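Local coordinates for protein importin subunit beta-1 (Saccharomyces cerevisiae, PDB 3ND2) that carries cargo proteins into the nucleus together with importin alpha, the subunit that recognises the classical nuclear localization signal, at residues A[243-248]-A[284-289]. Numbering follows the deposited sequence.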
loop_
_atom_site.group_PDB
_atom_site.type_symbol
_atom_site.label_atom_id
_atom_site.label_comp_id
_atom_site.label_asym_id
_atom_site.label_seq_id
_atom_site.Cartn_x
_atom_site.Cartn_y
_atom_site.Cartn_z
ATOM N N ALA A 243 14.683 -1.653 21.293
ATOM C CA ALA A 243 14.923 -0.423 20.545
ATOM C C ALA A 243 16.324 -0.388 19.926
ATOM O O ALA A 243 16.497 0.065 18.792
ATOM C CB ALA A 243 14.688 0.803 21.439
ATOM N N ALA A 244 17.318 -0.869 20.666
ATOM C CA ALA A 244 18.672 -0.972 20.136
ATOM C C ALA A 244 18.742 -1.974 18.983
ATOM O O ALA A 244 19.390 -1.700 17.973
ATOM C CB ALA A 244 19.655 -1.330 21.233
ATOM N N PHE A 245 18.071 -3.123 19.124
ATOM C CA PHE A 245 18.002 -4.105 18.032
ATOM C C PHE A 245 17.234 -3.525 16.863
ATOM O O PHE A 245 17.596 -3.759 15.711
ATOM C CB PHE A 245 17.431 -5.474 18.475
ATOM C CG PHE A 245 18.418 -6.324 19.231
ATOM C CD1 PHE A 245 19.487 -6.926 18.570
ATOM C CD2 PHE A 245 18.296 -6.501 20.605
ATOM C CE1 PHE A 245 20.436 -7.692 19.269
ATOM C CE2 PHE A 245 19.225 -7.266 21.319
ATOM C CZ PHE A 245 20.301 -7.866 20.647
ATOM N N GLY A 246 16.185 -2.758 17.168
ATOM C CA GLY A 246 15.464 -1.956 16.176
ATOM C C GLY A 246 16.340 -1.010 15.374
ATOM O O GLY A 246 16.183 -0.903 14.160
ATOM N N CYS A 247 17.276 -0.333 16.043
ATOM C CA CYS A 247 18.229 0.531 15.347
ATOM C C CYS A 247 19.176 -0.264 14.473
ATOM O O CYS A 247 19.484 0.172 13.365
ATOM C CB CYS A 247 19.013 1.392 16.330
ATOM S SG CYS A 247 17.967 2.645 17.028
ATOM N N LEU A 248 19.612 -1.430 14.967
ATOM C CA LEU A 248 20.501 -2.327 14.213
ATOM C C LEU A 248 19.834 -2.804 12.937
ATOM O O LEU A 248 20.480 -2.862 11.886
ATOM C CB LEU A 248 20.986 -3.522 15.058
ATOM C CG LEU A 248 22.000 -3.261 16.192
ATOM C CD1 LEU A 248 22.320 -4.529 16.987
ATOM C CD2 LEU A 248 23.287 -2.604 15.697
ATOM N N SER A 284 12.175 -11.270 18.839
ATOM C CA SER A 284 11.543 -10.832 17.583
ATOM C C SER A 284 12.371 -9.843 16.787
ATOM O O SER A 284 12.405 -9.910 15.555
ATOM C CB SER A 284 10.190 -10.184 17.855
ATOM O OG SER A 284 9.197 -11.159 18.054
ATOM N N MET A 285 13.000 -8.908 17.500
ATOM C CA MET A 285 13.836 -7.879 16.888
ATOM C C MET A 285 15.107 -8.427 16.232
ATOM O O MET A 285 15.506 -7.945 15.171
ATOM C CB MET A 285 14.198 -6.777 17.894
ATOM C CG MET A 285 13.147 -5.688 18.133
ATOM S SD MET A 285 12.360 -4.887 16.696
ATOM C CE MET A 285 13.726 -4.694 15.567
ATOM N N THR A 286 15.736 -9.417 16.867
ATOM C CA THR A 286 16.899 -10.115 16.285
ATOM C C THR A 286 16.520 -10.945 15.050
ATOM O O THR A 286 17.290 -11.050 14.101
ATOM C CB THR A 286 17.639 -11.035 17.315
ATOM O OG1 THR A 286 16.767 -12.083 17.742
ATOM C CG2 THR A 286 18.067 -10.253 18.524
ATOM N N VAL A 287 15.332 -11.536 15.080
ATOM C CA VAL A 287 14.784 -12.255 13.932
ATOM C C VAL A 287 14.495 -11.293 12.776
ATOM O O VAL A 287 14.730 -11.618 11.609
ATOM C CB VAL A 287 13.489 -13.001 14.314
ATOM C CG1 VAL A 287 12.835 -13.580 13.095
ATOM C CG2 VAL A 287 13.790 -14.103 15.306
ATOM N N GLU A 288 13.987 -10.109 13.110
ATOM C CA GLU A 288 13.739 -9.075 12.118
ATOM C C GLU A 288 15.046 -8.542 11.520
ATOM O O GLU A 288 15.099 -8.203 10.341
ATOM C CB GLU A 288 12.902 -7.950 12.729
ATOM C CG GLU A 288 12.052 -7.193 11.728
ATOM C CD GLU A 288 10.991 -8.064 11.091
ATOM O OE1 GLU A 288 10.476 -8.995 11.763
ATOM O OE2 GLU A 288 10.677 -7.816 9.906
ATOM N N PHE A 289 16.097 -8.487 12.334
ATOM C CA PHE A 289 17.452 -8.153 11.878
ATOM C C PHE A 289 17.876 -9.051 10.722
ATOM O O PHE A 289 18.396 -8.567 9.723
ATOM C CB PHE A 289 18.432 -8.270 13.054
ATOM C CG PHE A 289 19.861 -7.910 12.720
ATOM C CD1 PHE A 289 20.285 -6.593 12.753
ATOM C CD2 PHE A 289 20.801 -8.907 12.423
ATOM C CE1 PHE A 289 21.615 -6.252 12.468
ATOM C CE2 PHE A 289 22.134 -8.576 12.139
ATOM C CZ PHE A 289 22.535 -7.240 12.158
#
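Phe245 and Thr286 meet face to methyl: CG2 of Thr286 sits 3.7 Å from the centroid of the Phe245 ring, 18° off its normal, a CH-pi contact displaced toward the CD1-CE1 rim. The two side chains run side by side. In Thr286 a chi1 of 64° leaves CG2 anti to the carbonyl carbon, laying the methyl on the ring, while OG1 hydrogen-bonds back to Ala283 O within its helix. The preceding residue, Met285, lies between the two backbones. Its CB is 3.5 Å from Phe245 CB, and bends at chi2 and chi3 fold the chain until CE rests 3.3 Å from the bare CA of Gly246. Phe289, its CG anti to the backbone N (chi1 -178°), brings its ring edge to the Leu248 carbonyl, CE1 3.6 Å from Leu248 O, while CE1 also packs on Leu248 CB. Were Phe245 cut back to an alanine, the Thr286 methyl would probably lose its aromatic face and a gap open beside Thr271 and Thr274. The contact illustrates how neighbouring HEAT repeats, here 6 and 7, stack: the axes of segments 243-248 and 284-289 approach to 8.8 Å, nearly parallel, joined by shape and dispersion rather than by hydrogen bonds.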